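Local coordinates for protein kappa-carrageenase (Zobellia galactanivorans, PDB 5OCR) that probably hydrolyses the beta-1,4 linkages of the red-algal polysaccharide kappa-carrageenan, through the family 16 glycoside hydrolase module of a longer protein, at residues A[21-25]-A[26-30]; A[61-65]-A[66-70]; A[95-99]-A[100-104]. All blocks are in the same frame, centred on the assembly; numbering follows the deposited sequence. Where two conformers were deposited one is given.

The three contacts come in series along the chain of this family 16 glycoside hydrolase module, a beta jelly roll. Interactions 1 and 2 have centres about 18 Å apart but meet at one magnesium ion, which takes the backbone carbonyls of Glu30 and Gly66 together with Asp278 of strand 273-285 and a water that belongs to both. Interactions 1 and 3 lie about 9 Å apart, centre to centre, and touch directly, Ala27 and Ser26 packing on Phe97 and Trp21 on Tyr101. Interactions 2 and 3, with centres about 21 Å apart, do not touch. Strand 273-285 borders all three, so the early loop, the hairpin and the corner are assembled around it.

Interaction 1: A[21-25]-A[26-30]. With MG (magnesium ion), chain F.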
ATOM      1  N   TRP A  21      15.888 -12.875  13.649  1.00 26.44           N
ATOM      2  CA  TRP A  21      14.689 -12.798  12.744  1.00 25.44           C
ATOM      3  C   TRP A  21      14.461 -14.100  12.036  1.00 26.42           C
ATOM      4  O   TRP A  21      15.400 -14.645  11.444  1.00 26.94           O
ATOM      5  CB  TRP A  21      14.901 -11.688  11.713  1.00 23.79           C
ATOM      6  CG  TRP A  21      15.054 -10.338  12.338  1.00 24.01           C
ATOM      7  CD1 TRP A  21      16.254  -9.648  12.639  1.00 23.86           C
ATOM      8  CD2 TRP A  21      13.955  -9.470  12.766  1.00 23.54           C
ATOM      9  NE1 TRP A  21      15.969  -8.430  13.236  1.00 23.86           N
ATOM     10  CE2 TRP A  21      14.583  -8.258  13.344  1.00 24.43           C
ATOM     11  CE3 TRP A  21      12.561  -9.590  12.733  1.00 22.77           C
ATOM     12  CZ2 TRP A  21      13.828  -7.221  13.828  1.00 22.99           C
ATOM     13  CZ3 TRP A  21      11.800  -8.512  13.222  1.00 22.58           C
ATOM     14  CH2 TRP A  21      12.426  -7.373  13.751  1.00 22.48           C
ATOM     15  N   THR A  22      13.231 -14.602  12.043  1.00 25.92           N
ATOM     16  CA  THR A  22      12.832 -15.860  11.359  1.00 24.91           C
ATOM     17  C   THR A  22      11.843 -15.583  10.250  1.00 23.47           C
ATOM     18  O   THR A  22      10.816 -14.914  10.462  1.00 22.32           O
ATOM     19  CB  THR A  22      12.208 -16.861  12.349  1.00 26.38           C
ATOM     20  OG1 THR A  22      13.220 -17.100  13.349  1.00 29.84           O
ATOM     21  CG2 THR A  22      11.933 -18.154  11.619  1.00 25.82           C
ATOM     22  N   ILE A  23      12.202 -16.004   9.045  1.00 22.39           N
ATOM     23  CA  ILE A  23      11.343 -15.745   7.925  1.00 23.28           C
ATOM     24  C   ILE A  23      10.023 -16.502   8.067  1.00 22.48           C
ATOM     25  O   ILE A  23      10.011 -17.632   8.657  1.00 25.39           O
ATOM     26  CB  ILE A  23      12.050 -15.999   6.586  1.00 26.08           C
ATOM     27  CG1 ILE A  23      11.306 -15.143   5.505  1.00 25.73           C
ATOM     28  CG2 ILE A  23      12.184 -17.527   6.381  1.00 24.98           C
ATOM     29  CD1 ILE A  23      12.128 -14.570   4.373  1.00 31.99           C
ATOM     30  N   LYS A  24       8.916 -15.857   7.637  1.00 22.11           N
ATOM     31  CA  LYS A  24       7.573 -16.417   7.722  1.00 22.71           C
ATOM     32  C   LYS A  24       7.075 -16.609   6.295  1.00 24.31           C
ATOM     33  O   LYS A  24       6.689 -15.635   5.620  1.00 23.74           O
ATOM     34  CB  LYS A  24       6.680 -15.476   8.544  1.00 24.14           C
ATOM     35  CG  LYS A  24       7.148 -15.287  10.007  1.00 27.50           C
ATOM     36  CD  LYS A  24       7.411 -16.577  10.795  1.00 34.69           C
ATOM     37  CE  LYS A  24       6.156 -17.197  11.356  1.00 43.21           C
ATOM     38  NZ  LYS A  24       6.603 -18.130  12.428  1.00 51.68           N
ATOM     39  N   TRP A  25       7.188 -17.859   5.787  1.00 23.75           N
ATOM     40  CA  TRP A  25       6.745 -18.176   4.454  1.00 23.80           C
ATOM     41  C   TRP A  25       5.278 -17.914   4.165  1.00 24.47           C
ATOM     42  O   TRP A  25       4.954 -17.643   3.035  1.00 22.81           O
ATOM     43  CB  TRP A  25       7.188 -19.596   4.087  1.00 26.44           C
ATOM     44  CG  TRP A  25       8.661 -19.547   3.828  1.00 29.43           C
ATOM     45  CD1 TRP A  25       9.728 -20.029   4.663  1.00 31.51           C
ATOM     46  CD2 TRP A  25       9.313 -18.900   2.682  1.00 32.46           C
ATOM     47  NE1 TRP A  25      10.931 -19.753   4.089  1.00 33.71           N
ATOM     48  CE2 TRP A  25      10.762 -19.043   2.897  1.00 33.44           C
ATOM     49  CE3 TRP A  25       8.844 -18.225   1.514  1.00 31.68           C
ATOM     50  CZ2 TRP A  25      11.685 -18.573   1.968  1.00 35.93           C
ATOM     51  CZ3 TRP A  25       9.808 -17.697   0.607  1.00 35.44           C
ATOM     52  CH2 TRP A  25      11.180 -17.883   0.820  1.00 35.30           C
ATOM     53  N   SER A  26       4.411 -17.820   5.201  1.00 23.41           N
ATOM     54  CA  SER A  26       3.001 -17.491   4.930  1.00 23.33           C
ATOM     55  C   SER A  26       2.737 -16.117   4.376  1.00 23.70           C
ATOM     56  O   SER A  26       1.623 -15.845   3.912  1.00 25.75           O
ATOM     57  CB  SER A  26       2.152 -17.675   6.188  1.00 24.89           C
ATOM     58  OG  SER A  26       2.812 -16.944   7.204  1.00 25.95           O
ATOM     59  N   ALA A  27       3.737 -15.210   4.382  1.00 21.50           N
ATOM     60  CA  ALA A  27       3.502 -13.986   3.619  1.00 21.89           C
ATOM     61  C   ALA A  27       4.798 -13.579   2.948  1.00 21.13           C
ATOM     62  O   ALA A  27       5.069 -12.383   2.727  1.00 22.09           O
ATOM     63  CB  ALA A  27       3.018 -12.800   4.524  1.00 22.90           C
ATOM     64  N   SER A  28       5.647 -14.570   2.638  1.00 20.49           N
ATOM     65  CA  SER A  28       6.858 -14.269   1.871  1.00 19.96           C
ATOM     66  C   SER A  28       6.805 -14.976   0.546  1.00 19.77           C
ATOM     67  O   SER A  28       6.325 -16.132   0.467  1.00 21.94           O
ATOM     68  CB  SER A  28       8.122 -14.723   2.613  1.00 19.06           C
ATOM     69  OG  SER A  28       8.205 -14.165   3.910  1.00 20.01           O
ATOM     70  N   ASP A  29       7.311 -14.314  -0.497  1.00 20.01           N
ATOM     71  CA  ASP A  29       7.206 -14.921  -1.820  1.00 19.47           C
ATOM     72  C   ASP A  29       8.302 -14.280  -2.673  1.00 22.01           C
ATOM     73  O   ASP A  29       8.373 -13.020  -2.761  1.00 21.23           O
ATOM     74  CB  ASP A  29       5.799 -14.648  -2.391  1.00 19.66           C
ATOM     75  CG  ASP A  29       5.388 -15.655  -3.508  1.00 20.25           C
ATOM     76  OD1 ASP A  29       6.282 -16.078  -4.326  1.00 22.00           O
ATOM     77  OD2 ASP A  29       4.157 -15.937  -3.566  1.00 19.85           O
ATOM     78  N   GLU A  30       9.135 -15.109  -3.307  1.00 19.94           N
ATOM     79  CA  GLU A  30      10.179 -14.587  -4.283  1.00 19.47           C
ATOM     80  C   GLU A  30       9.628 -14.553  -5.704  1.00 19.39           C
ATOM     81  O   GLU A  30      10.330 -14.112  -6.636  1.00 19.11           O
ATOM     82  CB  GLU A  30      11.397 -15.499  -4.286  1.00 20.96           C
ATOM     83  CG  GLU A  30      12.031 -15.663  -2.917  1.00 22.50           C
ATOM     84  CD  GLU A  30      12.636 -14.388  -2.345  1.00 24.63           C
ATOM     85  OE1 GLU A  30      13.349 -13.678  -3.126  1.00 23.73           O
ATOM     86  OE2 GLU A  30      12.519 -14.127  -1.078  1.00 26.39           O
TER
HETATM   87 MG    MG F 402      11.678 -12.561  -7.539  1.00 17.94          MG
HETATM   88  O   HOH W   1      13.231 -14.241  -8.284  1.00 30.53           O
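Trp25 lays the benzo part of its indole alongside Ser28, CE3 standing 3.7 Å from Ser28 CB, while the carbonyl oxygen of Ser28 sits at the ring edge, close to its plane. Chi1 of -74° sets CG of Trp25 anti to its own carbonyl carbon, which turns the ring back along residues 28 to 30. Beneath it the chain reverses. Ala27 N donates to Lys24 O at 3.2 Å, with a nearly straight N-H (169°), and Ser28 OG donates to the same oxygen at 2.7 Å. The two donors approach from opposite faces of the Lys24 carbonyl plane, both well out of it. Ser28 N in turn reaches Trp25 O at 3.2 Å. CG1 of Ile23 rests 3.6 Å from Ser28 OG, giving the buried hydroxyl an apolar neighbour; Val282 N is hydrogen-bonded to it as well. Lys40 NZ is hydrogen-bonded to the carbonyl oxygens of both Trp25 and Ser28. Farther on, the Glu30 carboxylate pairs with Arg281, and Glu30 O coordinates the magnesium ion at 2.2 Å. Two overlapping beta turns, the first closed by Ala27 and Lys24, thus lead strand 21-23 into the magnesium site of this GH16 jelly roll.

Interaction 2: A[61-65]-A[66-70]; sequences VKISN and GIAEL. With MG (magnesium ion), chain F.
The peptide groups of Lys62 and Glu69 face each other edge to edge: Lys62 N donates to Glu69 O in the plane of that carbonyl (3.2 Å), and Glu69 N returns a bond to Lys62 O at 2.8 Å, almost in line with the C=O. They form a hydrogen-bonded pair of an antiparallel beta hairpin, strands 61-64 and 67-70, joined by a type I' turn from Ser64 to Ile67. Ser64 and Ile67 make the second such pair. Ser64 N reaches Ile67 O by a straight bond (169°), whereas Ile67 N comes to Ser64 O from well above the carbonyl plane, at the closed end of the hairpin.

Lys62, Ser64, Ile67 and Glu69 lie on one face of the hairpin. The extended Glu69 side chain, its CG anti to the backbone N (chi1 177°), brings its carboxylate beside the aliphatic part of Lys62, with OE1 4.2 Å from Lys62 CD. The Lys62 ammonium stays 4.5 Å from OE1, beyond a salt bridge, and the other carboxylate oxygen is hydrogen-bonded to Ser274. Val61, Ile63, Ala68 and Leu70 point to the other, buried face. There Ile63 CG1 meets Ala68 CB at 4.0 Å, while Phe91 of strand 86-97 and Phe31 and Pro36 of the loop after strand 21-23 add to the apolar packing.

Asn65 and Gly66 occupy the two corners of the turn, both with left-handed backbone angles; the phi of 93° at Gly66 is one that glycine adopts readily. The Gly66 carbonyl points to the metal site shared with Glu30 and Asp278, where Gly66 O binds the magnesium ion at 2.2 Å.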
ATOM      1  N   VAL A  61      -2.939  -9.676 -12.385  1.00 21.94           N
ATOM      2  CA  VAL A  61      -1.747 -10.213 -11.720  1.00 22.25           C
ATOM      3  C   VAL A  61      -1.071 -11.228 -12.692  1.00 24.49           C
ATOM      4  O   VAL A  61      -1.755 -12.127 -13.265  1.00 24.41           O
ATOM      5  CB  VAL A  61      -2.035 -10.869 -10.338  1.00 23.22           C
ATOM      6  CG1 VAL A  61      -0.765 -11.495  -9.722  1.00 24.29           C
ATOM      7  CG2 VAL A  61      -2.693  -9.914  -9.385  1.00 22.53           C
ATOM      8  N   LYS A  62       0.200 -11.057 -12.998  1.00 22.12           N
ATOM      9  CA  LYS A  62       0.871 -11.997 -13.858  1.00 23.82           C
ATOM     10  C   LYS A  62       2.249 -12.090 -13.230  1.00 24.40           C
ATOM     11  O   LYS A  62       2.770 -11.090 -12.695  1.00 26.69           O
ATOM     12  CB  LYS A  62       1.028 -11.359 -15.248  1.00 29.91           C
ATOM     13  CG  LYS A  62       2.001 -12.079 -16.188  1.00 36.81           C
ATOM     14  CD  LYS A  62       2.118 -11.375 -17.546  1.00 40.63           C
ATOM     15  CE  LYS A  62       3.273 -11.990 -18.333  1.00 44.37           C
ATOM     16  NZ  LYS A  62       3.656 -11.076 -19.448  1.00 48.89           N
ATOM     17  N   ILE A  63       2.865 -13.251 -13.274  1.00 23.42           N
ATOM     18  CA  ILE A  63       4.244 -13.299 -12.739  1.00 21.99           C
ATOM     19  C   ILE A  63       5.098 -13.913 -13.835  1.00 24.20           C
ATOM     20  O   ILE A  63       4.670 -14.899 -14.487  1.00 23.38           O
ATOM     21  CB  ILE A  63       4.275 -14.205 -11.543  1.00 22.58           C
ATOM     22  CG1 ILE A  63       3.325 -13.655 -10.409  1.00 23.45           C
ATOM     23  CG2 ILE A  63       5.709 -14.342 -11.069  1.00 23.12           C
ATOM     24  CD1 ILE A  63       3.197 -14.621  -9.258  1.00 25.22           C
ATOM     25  N   SER A  64       6.244 -13.315 -14.076  1.00 23.57           N
ATOM     26  CA  SER A  64       7.158 -13.794 -15.133  1.00 27.25           C
ATOM     27  C   SER A  64       8.637 -13.634 -14.722  1.00 25.97           C
ATOM     28  O   SER A  64       9.036 -12.560 -14.262  1.00 23.36           O
ATOM     29  CB  SER A  64       6.818 -12.920 -16.328  1.00 30.15           C
ATOM     30  OG  SER A  64       7.646 -13.207 -17.428  1.00 36.24           O
ATOM     31  N   ASN A  65       9.460 -14.657 -14.942  1.00 25.96           N
ATOM     32  CA  ASN A  65      10.875 -14.572 -14.728  0.50 27.18           C
ATOM     33  C   ASN A  65      11.256 -13.887 -13.375  1.00 25.76           C
ATOM     34  O   ASN A  65      12.214 -13.084 -13.285  1.00 26.34           O
ATOM     35  CB  ASN A  65      11.558 -13.919 -15.950  0.50 29.82           C
ATOM     36  CG  ASN A  65      11.144 -14.559 -17.304  0.50 30.60           C
ATOM     37  OD1 ASN A  65      10.534 -15.630 -17.368  0.50 34.17           O
ATOM     38  ND2 ASN A  65      11.458 -13.874 -18.378  0.50 33.96           N
ATOM     39  N   GLY A  66      10.556 -14.261 -12.308  1.00 23.76           N
ATOM     40  CA  GLY A  66      10.946 -13.887 -10.969  1.00 23.03           C
ATOM     41  C   GLY A  66      10.271 -12.618 -10.534  1.00 22.53           C
ATOM     42  O   GLY A  66      10.518 -12.201  -9.388  1.00 23.61           O
ATOM     43  N   ILE A  67       9.400 -12.046 -11.383  1.00 20.52           N
ATOM     44  CA  ILE A  67       8.837 -10.673 -11.058  1.00 20.44           C
ATOM     45  C   ILE A  67       7.313 -10.665 -11.190  1.00 19.97           C
ATOM     46  O   ILE A  67       6.757 -11.091 -12.202  1.00 21.72           O
ATOM     47  CB  ILE A  67       9.405  -9.633 -12.068  1.00 21.40           C
ATOM     48  CG1 ILE A  67      10.970  -9.615 -12.014  1.00 22.27           C
ATOM     49  CG2 ILE A  67       8.843  -8.161 -11.833  1.00 20.69           C
ATOM     50  CD1 ILE A  67      11.630  -8.979 -10.788  1.00 25.11           C
ATOM     51  N   ALA A  68       6.633 -10.242 -10.121  1.00 19.80           N
ATOM     52  CA  ALA A  68       5.176 -10.117 -10.205  1.00 19.06           C
ATOM     53  C   ALA A  68       4.855  -8.801 -10.772  1.00 19.45           C
ATOM     54  O   ALA A  68       5.460  -7.804 -10.379  1.00 20.10           O
ATOM     55  CB  ALA A  68       4.588 -10.216  -8.824  1.00 18.83           C
ATOM     56  N   GLU A  69       3.786  -8.785 -11.588  1.00 19.29           N
ATOM     57  CA  GLU A  69       3.334  -7.546 -12.268  1.00 20.83           C
ATOM     58  C   GLU A  69       1.881  -7.260 -11.864  1.00 20.90           C
ATOM     59  O   GLU A  69       1.046  -8.173 -12.024  1.00 21.20           O
ATOM     60  CB  GLU A  69       3.464  -7.736 -13.808  1.00 22.26           C
ATOM     61  CG  GLU A  69       2.938  -6.516 -14.587  1.00 23.74           C
ATOM     62  CD  GLU A  69       3.161  -6.537 -16.090  1.00 30.98           C
ATOM     63  OE1 GLU A  69       3.644  -7.547 -16.595  1.00 35.03           O
ATOM     64  OE2 GLU A  69       2.889  -5.498 -16.771  1.00 32.80           O
ATOM     65  N   LEU A  70       1.557  -6.096 -11.297  1.00 20.15           N
ATOM     66  CA  LEU A  70       0.205  -5.786 -10.906  0.50 19.88           C
ATOM     67  C   LEU A  70      -0.208  -4.606 -11.810  1.00 19.85           C
ATOM     68  O   LEU A  70       0.507  -3.624 -11.908  1.00 19.81           O
ATOM     69  CB  LEU A  70       0.162  -5.407  -9.398  0.50 19.20           C
ATOM     70  CG  LEU A  70       0.575  -6.532  -8.441  0.50 18.77           C
ATOM     71  CD1 LEU A  70       2.084  -6.660  -8.294  0.50 18.65           C
ATOM     72  CD2 LEU A  70       0.009  -6.258  -7.043  0.50 18.95           C
TER
HETATM   73 MG    MG F 402      11.678 -12.561  -7.539  1.00 17.94          MG
HETATM   74  O   HOH W   1      13.231 -14.241  -8.284  1.00 30.53           O

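Interaction 3: A[95-99]-A[100-104]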
ATOM      1  N   GLN A  95      -2.639 -14.725   5.804  1.00 18.37           N
ATOM      2  CA  GLN A  95      -2.075 -14.722   7.169  1.00 19.43           C
ATOM      3  C   GLN A  95      -1.981 -13.261   7.718  1.00 19.96           C
ATOM      4  O   GLN A  95      -1.562 -12.359   6.961  1.00 20.61           O
ATOM      5  CB  GLN A  95      -0.688 -15.372   7.201  1.00 21.45           C
ATOM      6  CG  GLN A  95      -0.089 -15.427   8.582  1.00 23.65           C
ATOM      7  CD  GLN A  95      -0.867 -16.221   9.547  1.00 26.96           C
ATOM      8  OE1 GLN A  95      -1.337 -17.337   9.228  1.00 29.65           O
ATOM      9  NE2 GLN A  95      -1.039 -15.678  10.753  1.00 26.34           N
ATOM     10  N   LYS A  96      -2.327 -13.072   8.982  1.00 18.57           N
ATOM     11  CA  LYS A  96      -2.191 -11.713   9.644  1.00 19.03           C
ATOM     12  C   LYS A  96      -0.988 -11.713  10.541  1.00 18.91           C
ATOM     13  O   LYS A  96      -0.568 -12.775  11.092  1.00 21.28           O
ATOM     14  CB  LYS A  96      -3.441 -11.449  10.516  1.00 19.37           C
ATOM     15  CG  LYS A  96      -4.685 -11.213   9.641  1.00 20.81           C
ATOM     16  CD  LYS A  96      -5.915 -11.142  10.564  1.00 22.50           C
ATOM     17  CE  LYS A  96      -7.230 -11.139   9.737  1.00 23.29           C
ATOM     18  NZ  LYS A  96      -7.510  -9.790   9.157  1.00 22.85           N
ATOM     19  N   PHE A  97      -0.417 -10.522  10.763  1.00 19.28           N
ATOM     20  CA  PHE A  97       0.717 -10.395  11.657  1.00 19.96           C
ATOM     21  C   PHE A  97       0.536  -9.084  12.423  1.00 20.87           C
ATOM     22  O   PHE A  97      -0.153  -8.224  12.012  1.00 21.67           O
ATOM     23  CB  PHE A  97       2.027 -10.161  10.822  1.00 20.26           C
ATOM     24  CG  PHE A  97       2.355 -11.297   9.908  1.00 21.19           C
ATOM     25  CD1 PHE A  97       3.225 -12.299  10.323  1.00 21.42           C
ATOM     26  CD2 PHE A  97       1.733 -11.376   8.638  1.00 22.11           C
ATOM     27  CE1 PHE A  97       3.486 -13.373   9.450  1.00 22.39           C
ATOM     28  CE2 PHE A  97       1.988 -12.427   7.782  1.00 22.40           C
ATOM     29  CZ  PHE A  97       2.866 -13.424   8.195  1.00 21.39           C
ATOM     30  N   THR A  98       1.249  -8.920  13.508  1.00 25.26           N
ATOM     31  CA  THR A  98       1.150  -7.602  14.206  1.00 27.15           C
ATOM     32  C   THR A  98       2.562  -7.033  14.204  1.00 25.80           C
ATOM     33  O   THR A  98       2.863  -6.104  13.419  1.00 31.70           O
ATOM     34  CB  THR A  98       0.566  -7.736  15.630  1.00 29.31           C
ATOM     35  OG1 THR A  98      -0.706  -8.417  15.616  1.00 33.71           O
ATOM     36  CG2 THR A  98       0.346  -6.263  16.242  1.00 31.43           C
ATOM     37  N   TYR A  99       3.443  -7.682  14.918  1.00 22.80           N
ATOM     38  CA  TYR A  99       4.777  -7.122  15.029  1.00 22.59           C
ATOM     39  C   TYR A  99       5.724  -7.947  14.145  1.00 23.00           C
ATOM     40  O   TYR A  99       5.465  -9.078  13.908  1.00 25.85           O
ATOM     41  CB  TYR A  99       5.263  -7.195  16.433  1.00 22.70           C
ATOM     42  CG  TYR A  99       4.382  -6.482  17.390  1.00 22.16           C
ATOM     43  CD1 TYR A  99       3.912  -5.188  17.150  1.00 21.39           C
ATOM     44  CD2 TYR A  99       4.118  -7.073  18.614  1.00 22.64           C
ATOM     45  CE1 TYR A  99       3.047  -4.578  18.057  1.00 22.01           C
ATOM     46  CE2 TYR A  99       3.296  -6.463  19.540  1.00 24.17           C
ATOM     47  CZ  TYR A  99       2.772  -5.209  19.248  1.00 22.55           C
ATOM     48  OH  TYR A  99       1.933  -4.620  20.190  1.00 24.15           O
ATOM     49  N   GLY A 100       6.813  -7.382  13.665  1.00 21.29           N
ATOM     50  CA  GLY A 100       7.715  -8.132  12.813  1.00 20.81           C
ATOM     51  C   GLY A 100       8.451  -7.167  11.901  1.00 20.77           C
ATOM     52  O   GLY A 100       8.436  -5.938  12.146  1.00 20.99           O
ATOM     53  N   TYR A 101       9.056  -7.717  10.866  1.00 18.27           N
ATOM     54  CA  TYR A 101       9.670  -6.910   9.842  1.00 17.71           C
ATOM     55  C   TYR A 101       9.098  -7.248   8.486  1.00 17.63           C
ATOM     56  O   TYR A 101       8.965  -8.449   8.163  1.00 19.02           O
ATOM     57  CB  TYR A 101      11.202  -7.186   9.829  1.00 18.23           C
ATOM     58  CG  TYR A 101      12.057  -6.124   9.138  1.00 17.73           C
ATOM     59  CD1 TYR A 101      12.779  -5.207   9.895  1.00 18.33           C
ATOM     60  CD2 TYR A 101      12.188  -6.114   7.734  1.00 18.06           C
ATOM     61  CE1 TYR A 101      13.527  -4.236   9.259  1.00 18.41           C
ATOM     62  CE2 TYR A 101      12.893  -5.103   7.115  1.00 18.52           C
ATOM     63  CZ  TYR A 101      13.608  -4.220   7.906  1.00 18.27           C
ATOM     64  OH  TYR A 101      14.400  -3.259   7.289  1.00 18.96           O
ATOM     65  N   PHE A 102       8.783  -6.212   7.680  1.00 17.27           N
ATOM     66  CA  PHE A 102       8.095  -6.412   6.388  1.00 16.33           C
ATOM     67  C   PHE A 102       8.871  -5.728   5.272  1.00 16.63           C
ATOM     68  O   PHE A 102       9.155  -4.494   5.420  1.00 16.89           O
ATOM     69  CB  PHE A 102       6.681  -5.825   6.461  1.00 16.49           C
ATOM     70  CG  PHE A 102       5.934  -6.279   7.703  1.00 16.00           C
ATOM     71  CD1 PHE A 102       5.073  -7.375   7.620  1.00 15.97           C
ATOM     72  CD2 PHE A 102       6.125  -5.696   8.960  1.00 16.50           C
ATOM     73  CE1 PHE A 102       4.491  -7.904   8.770  1.00 16.43           C
ATOM     74  CE2 PHE A 102       5.470  -6.154  10.109  1.00 16.49           C
ATOM     75  CZ  PHE A 102       4.633  -7.284  10.003  1.00 16.02           C
ATOM     76  N   GLU A 103       9.205  -6.433   4.193  1.00 15.78           N
ATOM     77  CA  GLU A 103      10.034  -5.805   3.163  1.00 16.27           C
ATOM     78  C   GLU A 103       9.586  -6.232   1.799  1.00 17.04           C
ATOM     79  O   GLU A 103       9.200  -7.437   1.652  1.00 17.23           O
ATOM     80  CB  GLU A 103      11.478  -6.366   3.423  1.00 16.88           C
ATOM     81  CG  GLU A 103      12.530  -5.639   2.519  1.00 17.57           C
ATOM     82  CD  GLU A 103      13.971  -6.121   2.809  1.00 19.88           C
ATOM     83  OE1 GLU A 103      14.514  -5.661   3.840  1.00 20.58           O
ATOM     84  OE2 GLU A 103      14.502  -6.939   2.017  1.00 21.97           O
ATOM     85  N   ALA A 104       9.609  -5.321   0.826  1.00 16.53           N
ATOM     86  CA  ALA A 104       9.324  -5.657  -0.548  1.00 16.86           C
ATOM     87  C   ALA A 104      10.223  -4.896  -1.445  1.00 17.29           C
ATOM     88  O   ALA A 104      10.668  -3.774  -1.131  1.00 18.18           O
ATOM     89  CB  ALA A 104       7.816  -5.329  -0.800  1.00 16.85           C
TER
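This is a buried, mainly apolar contact around a corner of the jelly roll, where the end of strand 86-97 passes through a short loop into strand 100-107. These two strands do not pair with each other: Phe97 is backbone-bonded to Met233, whereas Gly100 and Phe102 are bonded to strand 200-207. Phe97 and Phe102 bridge the inside of the bend. The ring of Phe102 offers its edge to Phe97, CE1 lying 3.9 Å from Phe97 CB with that carbon in the ring plane, and CZ lies 4.0 Å from the same CB. The two side chains cross obliquely, without a stack, since it is mainly the methylene of Phe97 that does the touching while its ring swings away. In Phe102 a chi1 of -49° places CG anti to its carbonyl carbon, which turns the ring back over the loop. Val235 and Val282 pack against both phenylalanines, and Val207 against Phe102.

Phe102 CZ also approaches Thr98 O at 4.0 Å. At the outside of the bend, the Tyr99 ring has Thr98 CG2 over one face, 3.7 Å above its plane and offset toward the rim, and its hydroxyl is hydrogen-bonded to His230. Gly100 follows with an extended backbone at positive phi (153°), letting the chain enter the strand directly from the loop.

The buried carbonyl oxygen of Thr98 has no polar partner in the model, and its nearest neighbour across the contact is an aromatic carbon; the packing across the bend probably rests on dispersion and exclusion of water rather than on polar bonds.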